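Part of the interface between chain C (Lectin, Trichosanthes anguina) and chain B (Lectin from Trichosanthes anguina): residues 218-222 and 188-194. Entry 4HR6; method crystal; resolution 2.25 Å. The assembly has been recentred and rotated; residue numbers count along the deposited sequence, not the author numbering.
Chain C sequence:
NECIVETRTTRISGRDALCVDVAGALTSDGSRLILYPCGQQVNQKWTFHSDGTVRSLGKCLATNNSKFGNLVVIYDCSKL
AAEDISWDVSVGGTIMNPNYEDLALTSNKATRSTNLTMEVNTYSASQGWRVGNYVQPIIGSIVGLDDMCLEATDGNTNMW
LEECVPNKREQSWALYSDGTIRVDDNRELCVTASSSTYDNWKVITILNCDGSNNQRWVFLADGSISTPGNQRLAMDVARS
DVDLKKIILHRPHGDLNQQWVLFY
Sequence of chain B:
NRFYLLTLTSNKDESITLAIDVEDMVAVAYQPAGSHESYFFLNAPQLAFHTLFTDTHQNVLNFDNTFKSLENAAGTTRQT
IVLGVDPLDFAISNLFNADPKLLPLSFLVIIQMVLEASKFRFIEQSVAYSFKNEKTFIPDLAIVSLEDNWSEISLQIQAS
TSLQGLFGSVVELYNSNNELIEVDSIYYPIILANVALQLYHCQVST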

# COMPACT_ATOMS: atom_id res chain seq x y z
N VAL C 218 4.14 11.45 -2.77
CA VAL C 218 3.56 10.17 -3.15
C VAL C 218 4.26 8.99 -2.45
O VAL C 218 5.50 8.86 -2.47
CB VAL C 218 3.52 9.98 -4.69
CG1 VAL C 218 4.91 10.10 -5.30
CG2 VAL C 218 2.88 8.65 -5.05
N PHE C 219 3.45 8.14 -1.82
CA PHE C 219 3.92 6.89 -1.22
C PHE C 219 4.01 5.82 -2.29
O PHE C 219 2.99 5.38 -2.82
CB PHE C 219 2.96 6.42 -0.12
CG PHE C 219 3.03 7.23 1.13
CD1 PHE C 219 2.54 8.53 1.17
CD2 PHE C 219 3.57 6.70 2.29
CE1 PHE C 219 2.59 9.27 2.34
CE2 PHE C 219 3.62 7.44 3.46
CZ PHE C 219 3.13 8.73 3.48
N LEU C 220 5.22 5.40 -2.62
CA LEU C 220 5.42 4.44 -3.70
C LEU C 220 5.73 3.02 -3.18
O LEU C 220 5.94 2.80 -1.99
CB LEU C 220 6.53 4.93 -4.62
CG LEU C 220 6.30 6.26 -5.33
CD1 LEU C 220 7.58 6.69 -6.04
CD2 LEU C 220 5.16 6.21 -6.32
N ALA C 221 5.80 2.08 -4.11
CA ALA C 221 6.00 0.67 -3.79
C ALA C 221 7.41 0.34 -3.31
O ALA C 221 7.65 -0.74 -2.81
CB ALA C 221 5.64 -0.19 -5.00
N ASP C 222 8.36 1.26 -3.47
CA ASP C 222 9.73 1.05 -2.96
C ASP C 222 9.85 1.45 -1.50
O ASP C 222 10.94 1.45 -0.96
CB ASP C 222 10.75 1.83 -3.79
CG ASP C 222 10.50 3.32 -3.80
OD1 ASP C 222 9.52 3.81 -3.17
OD2 ASP C 222 11.29 4.01 -4.46
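Chain B, residues 188-194: YPIILAN

Where two different polypeptides pack together, a short helical turn can rest on an extended segment without a single hydrogen bond between them, the fit depending on apolar side chains of different sizes and on close backbone approach. The contact between these stretches of the Trichosanthes anguina lectin is a compact example. On chain C, Val C218 and Phe C219 are in strand conformation, and the backbone then leaves the strand as a loop or turn through Leu C220, Ala C221 and Asp C222; Ala C221 and Asp C222 have phi/psi of -72/-12 and -85/6, well away from extended values. On chain B, Pro B189 to Leu B192 form a single short helical turn. From first CA to last, the stretches run in broadly the same direction. Tyr B188 occupies the N-cap position, and its carbonyl oxygen accepts from two amides, Ile B191 N and Leu B192 N, each 3.0 Å from Tyr B188 O. The turn is continued by Ala B193 N, which donates to Pro B189 O at 2.8 Å, although Ala B193 is the first residue to leave helical phi/psi. Asn B194 closes back on the same turn through its side chain, with Asn B194 ND2 donating to Ile B190 O at 3.2 Å.

The CA atoms come nearest at the alanines, with Ala C221 CA 4.8 Å from Ala B193 CA. So close an approach is compatible with the small methyl groups at both positions, each with its CA-to-CB bond directed sideways. Here the end of the helical turn meets the loop that follows the strand. The carbonyl of Leu B192 points into this region, and Ala C221 CA makes a CA-H...O contact with Leu B192 O at 3.5 Å, with an angle of 131° at the hydrogen. Such a contact is weaker than a conventional hydrogen bond, but it places a polar oxygen against a polarised C-H group.

The side chains complete the fit. Phe C219 directs its CA-to-CB bond toward chain B, while the end of its ring leads away, so that the base of the side chain provides the closest apolar approaches. Phe C219 CB lies 3.9 Å from Ala B193 CB and 4.1 Å from Pro B189 CB, thereby touching residues one helical turn apart. Pro B189 CB is disposed obliquely to the aromatic ring. Leu B192 starts sideways, but with chi1 at -169° (t) and chi2 at 59° (p) its end comes nearer to chain C, where Leu B192 CD2 reaches 3.7 Å from Phe C219 O. The CA-to-CB bond of Leu C220 points away, and its closest contacts are made by the backbone, with Leu C220 O 3.9 Å from Ala B193 CB.

The side chains of Ile B190 and Ile B191 are out of reach of this stretch of chain C. The contact buries 259 Å² over both sides, chiefly by Pro B189, Leu B192 and Ala B193 against three consecutive residues, Phe C219 to Ala C221.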

# COMPACT_ATOMS: atom_id res chain seq x y z
N TYR B 188 -4.42 4.56 -3.55
CA TYR B 188 -4.48 4.60 -2.09
C TYR B 188 -3.18 4.04 -1.53
O TYR B 188 -2.71 2.98 -1.98
CB TYR B 188 -5.66 3.80 -1.58
CG TYR B 188 -6.99 4.40 -1.94
CD1 TYR B 188 -7.57 4.15 -3.18
CD2 TYR B 188 -7.69 5.20 -1.04
CE1 TYR B 188 -8.79 4.69 -3.52
CE2 TYR B 188 -8.91 5.76 -1.37
CZ TYR B 188 -9.46 5.49 -2.62
OH TYR B 188 -10.68 6.02 -2.99
N PRO B 189 -2.56 4.75 -0.58
CA PRO B 189 -1.29 4.23 -0.07
C PRO B 189 -1.44 2.87 0.61
O PRO B 189 -0.50 2.06 0.57
CB PRO B 189 -0.81 5.31 0.93
CG PRO B 189 -1.95 6.24 1.12
CD PRO B 189 -2.85 6.10 -0.07
N ILE B 190 -2.61 2.61 1.18
CA ILE B 190 -2.83 1.33 1.84
C ILE B 190 -2.93 0.16 0.86
O ILE B 190 -3.06 -0.99 1.27
CB ILE B 190 -4.03 1.36 2.80
CG1 ILE B 190 -5.36 1.37 2.05
CG2 ILE B 190 -3.94 2.56 3.72
CD1 ILE B 190 -6.54 1.37 3.00
N ILE B 191 -2.85 0.44 -0.43
CA ILE B 191 -2.61 -0.59 -1.39
C ILE B 191 -1.19 -0.50 -1.89
O ILE B 191 -0.39 -1.41 -1.69
CB ILE B 191 -3.58 -0.51 -2.58
CG1 ILE B 191 -5.03 -0.69 -2.10
CG2 ILE B 191 -3.22 -1.55 -3.63
CD1 ILE B 191 -5.32 -2.00 -1.40
N LEU B 192 -0.88 0.61 -2.55
CA LEU B 192 0.33 0.77 -3.30
C LEU B 192 1.60 0.69 -2.44
O LEU B 192 2.61 0.17 -2.88
CB LEU B 192 0.29 2.12 -4.02
CG LEU B 192 1.38 2.33 -5.07
CD1 LEU B 192 1.28 1.24 -6.12
CD2 LEU B 192 1.30 3.71 -5.71
N ALA B 193 1.54 1.21 -1.22
CA ALA B 193 2.71 1.20 -0.34
C ALA B 193 2.67 0.07 0.68
O ALA B 193 3.49 0.04 1.59
CB ALA B 193 2.85 2.54 0.39
N ASN B 194 1.73 -0.86 0.53
CA ASN B 194 1.50 -1.88 1.54
C ASN B 194 1.76 -3.29 0.97
O ASN B 194 2.55 -4.06 1.53
CB ASN B 194 0.08 -1.70 2.05
CG ASN B 194 -0.22 -2.52 3.28
OD1 ASN B 194 0.66 -3.13 3.88
ND2 ASN B 194 -1.48 -2.52 3.66